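Side-chain contacts in invertase/pectin methylesterase inhibitor family protein (Arabidopsis thaliana, PDB 1X91), which inhibits pectin methylesterases of flowers, siliques and leaves: residues Q57-D61 and G62-P66; F29-N33 and L34-A38. The protein carries 1 engineered substitution. All coordinates share one frame; numbering follows the deposited sequence.

Contact 1. Residues Q57-D61 and G62-P66; sequences QSIID and GGVDP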
ATOM      1  N   GLN A  57      12.928 -10.950   2.258  1.00 17.30           N
ATOM      2  CA  GLN A  57      13.837 -11.695   3.121  1.00 18.88           C
ATOM      3  C   GLN A  57      14.242 -13.000   2.486  1.00 18.31           C
ATOM      4  O   GLN A  57      15.417 -13.407   2.640  1.00 19.75           O
ATOM      5  CB  GLN A  57      13.243 -11.996   4.499  1.00 19.92           C
ATOM      6  CG  GLN A  57      14.388 -12.388   5.487  1.00 23.14           C
ATOM      7  CD  GLN A  57      15.441 -11.314   5.619  1.00 26.39           C
ATOM      8  OE1 GLN A  57      15.112 -10.145   5.858  1.00 29.28           O
ATOM      9  NE2 GLN A  57      16.707 -11.677   5.430  1.00 27.01           N
ATOM     10  N   SER A  58      13.316 -13.661   1.801  1.00 18.96           N
ATOM     11  CA  SER A  58      13.590 -14.932   1.130  1.00 19.52           C
ATOM     12  C   SER A  58      14.636 -14.720   0.041  1.00 19.50           C
ATOM     13  O   SER A  58      15.590 -15.527  -0.118  1.00 20.17           O
ATOM     14  CB  SER A  58      12.325 -15.518   0.543  1.00 20.32           C
ATOM     15  OG  SER A  58      12.609 -16.627  -0.294  1.00 25.89           O
ATOM     16  N   ILE A  59      14.482 -13.639  -0.713  1.00 18.60           N
ATOM     17  CA  ILE A  59      15.414 -13.337  -1.817  1.00 18.15           C
ATOM     18  C   ILE A  59      16.818 -13.072  -1.249  1.00 18.08           C
ATOM     19  O   ILE A  59      17.826 -13.646  -1.706  1.00 18.12           O
ATOM     20  CB  ILE A  59      14.887 -12.107  -2.639  1.00 18.00           C
ATOM     21  CG1 ILE A  59      13.628 -12.466  -3.377  1.00 19.75           C
ATOM     22  CG2 ILE A  59      15.967 -11.603  -3.605  1.00 19.13           C
ATOM     23  CD1 ILE A  59      12.852 -11.261  -3.874  1.00 22.96           C
ATOM     24  N   ILE A  60      16.904 -12.207  -0.255  1.00 17.27           N
ATOM     25  CA  ILE A  60      18.152 -11.887   0.405  1.00 17.80           C
ATOM     26  C   ILE A  60      18.812 -13.152   0.945  1.00 18.91           C
ATOM     27  O   ILE A  60      20.002 -13.362   0.751  1.00 18.93           O
ATOM     28  CB  ILE A  60      17.920 -10.823   1.534  1.00 17.45           C
ATOM     29  CG1 ILE A  60      17.572  -9.469   0.907  1.00 17.05           C
ATOM     30  CG2 ILE A  60      19.179 -10.618   2.319  1.00 18.32           C
ATOM     31  CD1 ILE A  60      16.875  -8.477   1.849  1.00 17.09           C
ATOM     32  N   ASP A  61      18.024 -13.994   1.597  1.00 20.35           N
ATOM     33  CA  ASP A  61      18.565 -15.195   2.252  1.00 20.59           C
ATOM     34  C   ASP A  61      19.135 -16.175   1.222  1.00 20.70           C
ATOM     35  O   ASP A  61      20.116 -16.866   1.533  1.00 22.39           O
ATOM     36  CB  ASP A  61      17.494 -15.898   3.107  1.00 20.68           C
ATOM     37  CG  ASP A  61      17.185 -15.169   4.402  1.00 22.95           C
ATOM     38  OD1 ASP A  61      17.959 -14.273   4.871  1.00 26.53           O
ATOM     39  OD2 ASP A  61      16.169 -15.470   5.054  1.00 29.14           O
ATOM     40  N   GLY A  62      18.554 -16.237   0.028  1.00 19.85           N
ATOM     41  CA  GLY A  62      19.000 -17.110  -1.067  1.00 19.96           C
ATOM     42  C   GLY A  62      20.347 -16.690  -1.665  1.00 20.27           C
ATOM     43  O   GLY A  62      21.069 -17.511  -2.237  1.00 21.83           O
ATOM     44  N   GLY A  63      20.712 -15.427  -1.537  1.00 19.65           N
ATOM     45  CA  GLY A  63      22.049 -14.977  -1.893  1.00 19.16           C
ATOM     46  C   GLY A  63      22.013 -14.273  -3.237  1.00 18.37           C
ATOM     47  O   GLY A  63      21.993 -14.899  -4.300  1.00 18.00           O
ATOM     48  N   VAL A  64      21.983 -12.946  -3.189  1.00 17.04           N
ATOM     49  CA  VAL A  64      22.033 -12.160  -4.407  1.00 16.83           C
ATOM     50  C   VAL A  64      23.346 -11.383  -4.430  1.00 15.84           C
ATOM     51  O   VAL A  64      24.121 -11.415  -3.483  1.00 17.30           O
ATOM     52  CB  VAL A  64      20.787 -11.219  -4.577  1.00 15.64           C
ATOM     53  CG1 VAL A  64      19.553 -12.047  -4.711  1.00 14.65           C
ATOM     54  CG2 VAL A  64      20.610 -10.277  -3.362  1.00 18.53           C
ATOM     55  N   ASP A  65      23.575 -10.681  -5.536  1.00 16.41           N
ATOM     56  CA  ASP A  65      24.771  -9.850  -5.728  1.00 16.81           C
ATOM     57  C   ASP A  65      24.669  -8.610  -4.838  1.00 19.11           C
ATOM     58  O   ASP A  65      23.558  -8.272  -4.361  1.00 17.99           O
ATOM     59  CB  ASP A  65      24.821  -9.395  -7.177  1.00 18.06           C
ATOM     60  CG  ASP A  65      23.616  -8.579  -7.535  1.00 15.25           C
ATOM     61  OD1 ASP A  65      22.551  -9.164  -7.756  1.00 17.27           O
ATOM     62  OD2 ASP A  65      23.666  -7.336  -7.528  1.00 16.78           O
ATOM     63  N   PRO A  66      25.788  -7.935  -4.605  1.00 19.43           N
ATOM     64  CA  PRO A  66      25.797  -6.770  -3.716  1.00 20.24           C
ATOM     65  C   PRO A  66      24.874  -5.636  -4.095  1.00 20.61           C
ATOM     66  O   PRO A  66      24.338  -4.987  -3.164  1.00 21.30           O
ATOM     67  CB  PRO A  66      27.242  -6.283  -3.807  1.00 20.06           C
ATOM     68  CG  PRO A  66      28.011  -7.540  -4.044  1.00 21.08           C
ATOM     69  CD  PRO A  66      27.161  -8.320  -4.990  1.00 19.44           C
TER
HETATM   70  O   HOH W   1      22.062 -11.871  -0.449  1.00 19.98           O

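Contact 2. Residues F29-N33 and L34-A38; sequences FASAN and LQALA. Engineered in segment 29-33: Ala32 (natural residue Pro).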
ATOM      1  N   PHE A  29     -16.567  -6.567  -3.934  1.00 22.48           N
ATOM      2  CA  PHE A  29     -17.876  -5.986  -3.762  1.00 22.05           C
ATOM      3  C   PHE A  29     -17.875  -4.927  -2.683  1.00 22.96           C
ATOM      4  O   PHE A  29     -18.447  -5.089  -1.606  1.00 23.55           O
ATOM      5  CB  PHE A  29     -18.898  -7.078  -3.432  1.00 21.41           C
ATOM      6  CG  PHE A  29     -20.293  -6.630  -3.661  1.00 20.02           C
ATOM      7  CD1 PHE A  29     -20.745  -6.468  -4.959  1.00 20.15           C
ATOM      8  CD2 PHE A  29     -21.131  -6.317  -2.613  1.00 19.05           C
ATOM      9  CE1 PHE A  29     -22.029  -6.035  -5.209  1.00 19.55           C
ATOM     10  CE2 PHE A  29     -22.431  -5.893  -2.849  1.00 21.42           C
ATOM     11  CZ  PHE A  29     -22.877  -5.726  -4.156  1.00 19.32           C
ATOM     12  N   ALA A  30     -17.203  -3.844  -2.986  1.00 21.39           N
ATOM     13  CA  ALA A  30     -16.808  -2.880  -1.983  1.00 20.68           C
ATOM     14  C   ALA A  30     -18.032  -2.323  -1.286  1.00 20.08           C
ATOM     15  O   ALA A  30     -19.039  -1.999  -1.940  1.00 20.43           O
ATOM     16  CB  ALA A  30     -16.030  -1.774  -2.646  1.00 21.09           C
ATOM     17  N   SER A  31     -17.939  -2.196   0.041  1.00 18.06           N
ATOM     18  CA  SER A  31     -18.955  -1.518   0.815  1.00 18.44           C
ATOM     19  C   SER A  31     -19.133  -0.096   0.337  1.00 17.45           C
ATOM     20  O   SER A  31     -18.162   0.596  -0.047  1.00 17.94           O
ATOM     21  CB  SER A  31     -18.573  -1.512   2.301  1.00 17.30           C
ATOM     22  OG  SER A  31     -19.596  -0.884   3.067  1.00 19.10           O
ATOM     23  N   ALA A  32     -20.370   0.366   0.343  1.00 18.63           N
ATOM     24  CA  ALA A  32     -20.634   1.771   0.097  1.00 18.90           C
ATOM     25  C   ALA A  32     -20.425   2.619   1.342  1.00 18.21           C
ATOM     26  O   ALA A  32     -20.436   3.840   1.250  1.00 19.77           O
ATOM     27  CB  ALA A  32     -22.051   1.957  -0.445  1.00 19.94           C
ATOM     28  N   ASN A  33     -20.255   1.975   2.499  1.00 17.25           N
ATOM     29  CA  ASN A  33     -19.956   2.637   3.787  1.00 16.62           C
ATOM     30  C   ASN A  33     -18.468   2.961   3.805  1.00 16.33           C
ATOM     31  O   ASN A  33     -17.677   2.060   3.788  1.00 13.61           O
ATOM     32  CB  ASN A  33     -20.306   1.689   4.944  1.00 17.10           C
ATOM     33  CG  ASN A  33     -19.974   2.218   6.336  1.00 20.60           C
ATOM     34  OD1 ASN A  33     -18.885   2.692   6.626  1.00 21.12           O
ATOM     35  ND2 ASN A  33     -20.921   2.044   7.243  1.00 25.39           N
ATOM     36  N   LEU A  34     -18.095   4.236   3.757  1.00 15.72           N
ATOM     37  CA  LEU A  34     -16.673   4.577   3.571  1.00 14.93           C
ATOM     38  C   LEU A  34     -15.796   4.136   4.734  1.00 14.51           C
ATOM     39  O   LEU A  34     -14.657   3.785   4.510  1.00 12.71           O
ATOM     40  CB  LEU A  34     -16.488   6.072   3.255  1.00 16.55           C
ATOM     41  CG  LEU A  34     -16.979   6.504   1.862  1.00 17.32           C
ATOM     42  CD1 LEU A  34     -16.828   8.013   1.669  1.00 21.74           C
ATOM     43  CD2 LEU A  34     -16.290   5.741   0.766  1.00 21.56           C
ATOM     44  N   GLN A  35     -16.308   4.102   5.938  1.00 13.96           N
ATOM     45  CA  GLN A  35     -15.528   3.631   7.070  1.00 13.38           C
ATOM     46  C   GLN A  35     -15.209   2.137   6.892  1.00 13.83           C
ATOM     47  O   GLN A  35     -14.077   1.682   7.106  1.00 12.60           O
ATOM     48  CB  GLN A  35     -16.300   3.932   8.362  1.00 15.54           C
ATOM     49  CG  GLN A  35     -15.621   3.421   9.575  1.00 15.94           C
ATOM     50  CD  GLN A  35     -14.668   4.400  10.231  1.00 20.37           C
ATOM     51  OE1 GLN A  35     -14.793   5.638  10.080  1.00 24.04           O
ATOM     52  NE2 GLN A  35     -13.733   3.861  11.012  1.00 16.52           N
ATOM     53  N   ALA A  36     -16.200   1.354   6.495  1.00 11.77           N
ATOM     54  CA  ALA A  36     -16.003  -0.059   6.259  1.00 10.97           C
ATOM     55  C   ALA A  36     -15.070  -0.301   5.096  1.00 12.12           C
ATOM     56  O   ALA A  36     -14.218  -1.187   5.146  1.00 12.14           O
ATOM     57  CB  ALA A  36     -17.387  -0.719   5.990  1.00 13.18           C
ATOM     58  N   LEU A  37     -15.230   0.472   4.017  1.00 10.99           N
ATOM     59  CA  LEU A  37     -14.353   0.330   2.869  1.00 11.08           C
ATOM     60  C   LEU A  37     -12.886   0.752   3.183  1.00 10.60           C
ATOM     61  O   LEU A  37     -11.967   0.077   2.731  1.00  9.90           O
ATOM     62  CB  LEU A  37     -14.895   1.146   1.711  1.00 11.79           C
ATOM     63  CG  LEU A  37     -14.113   0.999   0.405  1.00 13.40           C
ATOM     64  CD1 LEU A  37     -14.119  -0.474  -0.042  1.00 16.06           C
ATOM     65  CD2 LEU A  37     -14.693   1.949  -0.632  1.00 14.04           C
ATOM     66  N   ALA A  38     -12.677   1.791   3.982  1.00 11.38           N
ATOM     67  CA  ALA A  38     -11.334   2.124   4.487  1.00 10.52           C
ATOM     68  C   ALA A  38     -10.706   0.941   5.184  1.00 10.17           C
ATOM     69  O   ALA A  38      -9.530   0.642   4.948  1.00  9.75           O
ATOM     70  CB  ALA A  38     -11.405   3.315   5.420  1.00 11.37           C
TER

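Contact 1. Residues Q57-D61 and G62-P66
Ile59 and Val64 touch through one methyl each where helix 34-62 ends. The CG2 methyl of Ile59 lies 3.8 Å from CG1 of Val64, and the two side chains cross at a slant. Val64 holds CG1 anti to its own carbonyl carbon (chi1 -64°), which brings this methyl back against the helix end. Its CG1 also rests near the carbonyl oxygen of Ile59. Next to this apolar touch, the N-H groups at the end of the helix and in the turn find acceptors. Gly62 N donates to Ser58 O at 3.1 Å, the regular helical bond. It also has a weak second acceptor in Ile59 O. Gly63 N is held less firmly. It has only weak bonds across the contact, one to Ile59 O (3.4 Å) and one to Ile60 O (3.2 Å). Gly63 leaves helical geometry with a positive phi of 102°. A side chain here would jam against the preceding carbonyl oxygen, so the glycine suits the C-terminal end of this helix. The turn then leads into helix 66-94 of the four-helix bundle. Beyond Gly63, a water takes over. It donates to Ile60 O at 2.8 Å and accepts from Val64 N at 2.9 Å, bridging two atoms too far apart to bond directly. One turn of the helix is also tied by its side chains: Gln57 NE2 donates to Asp61 OD1 at 2.9 Å. The carboxylate oxygen lies in the amide plane of Gln57, but the amide nitrogen sits above the carboxylate plane, 49° out of it. Asp65 is the N-cap of the next helix. Its side chain accepts a backbone N-H just beyond the turn, and its OD1 is hydrogen-bonded to Ser68 OG. Ile59 and Ile60 also touch Tyr72 of helix 66-94.

Contact 2. Residues F29-N33 and L34-A38
Ala30 and Leu37 are pressed together more tightly than usual, with CB of Ala30 only 3.5 Å from CD1 of Leu37. In Leu37, with CG anti to its backbone N (chi1 -176°) and chi2 near 60°, CD1 comes to Ala30 and CD2 lies near Ser31 O. The helix start is capped by Asn33. Its OD1 accepts from Ala36 N at 3.0 Å, with the donor 43° above the carbonyl plane. Asn33 O accepts from Leu37 N at 2.9 Å. Ser31 forms an ST turn, its OG accepting from Asn33 N at 3.0 Å, and the same OG lies 3.7 Å from CB of Ala36. An alanine at Ser31 has no OG to accept from Asn33 N, and the turn that places the capping residue would probably be less firmly held. Ala32 is an engineered residue, proline in nature, and its CB points away from the helix. Phe29, with positive phi, is the C-prime residue of a Schellman motif ending helix 18-27. Leu37 touches Leu25 of that helix and Ile146 of helix 127-149, and Gln35 NE2 bonds to Leu93 O of helix 66-94.

In the fold
Contacts 1 and 2 mark the two ends of helix 34-62. Contact 2 starts this helix and contact 1 finishes it. Their centres lie about 39 Å apart, on opposite sides of the chain's centre, and their nearest atoms are about 25 Å apart, so they do not touch. Contact 2 lies where helix 18-27, probably part of the N-terminal alpha-hairpin, leads into the bundle; that extension is required for inhibition of pectin methylesterase. Contact 1 turns the chain into helix 66-94 at the far end. Its centre is about 23 Å from the centre of the chain, against about 17 Å for contact 2.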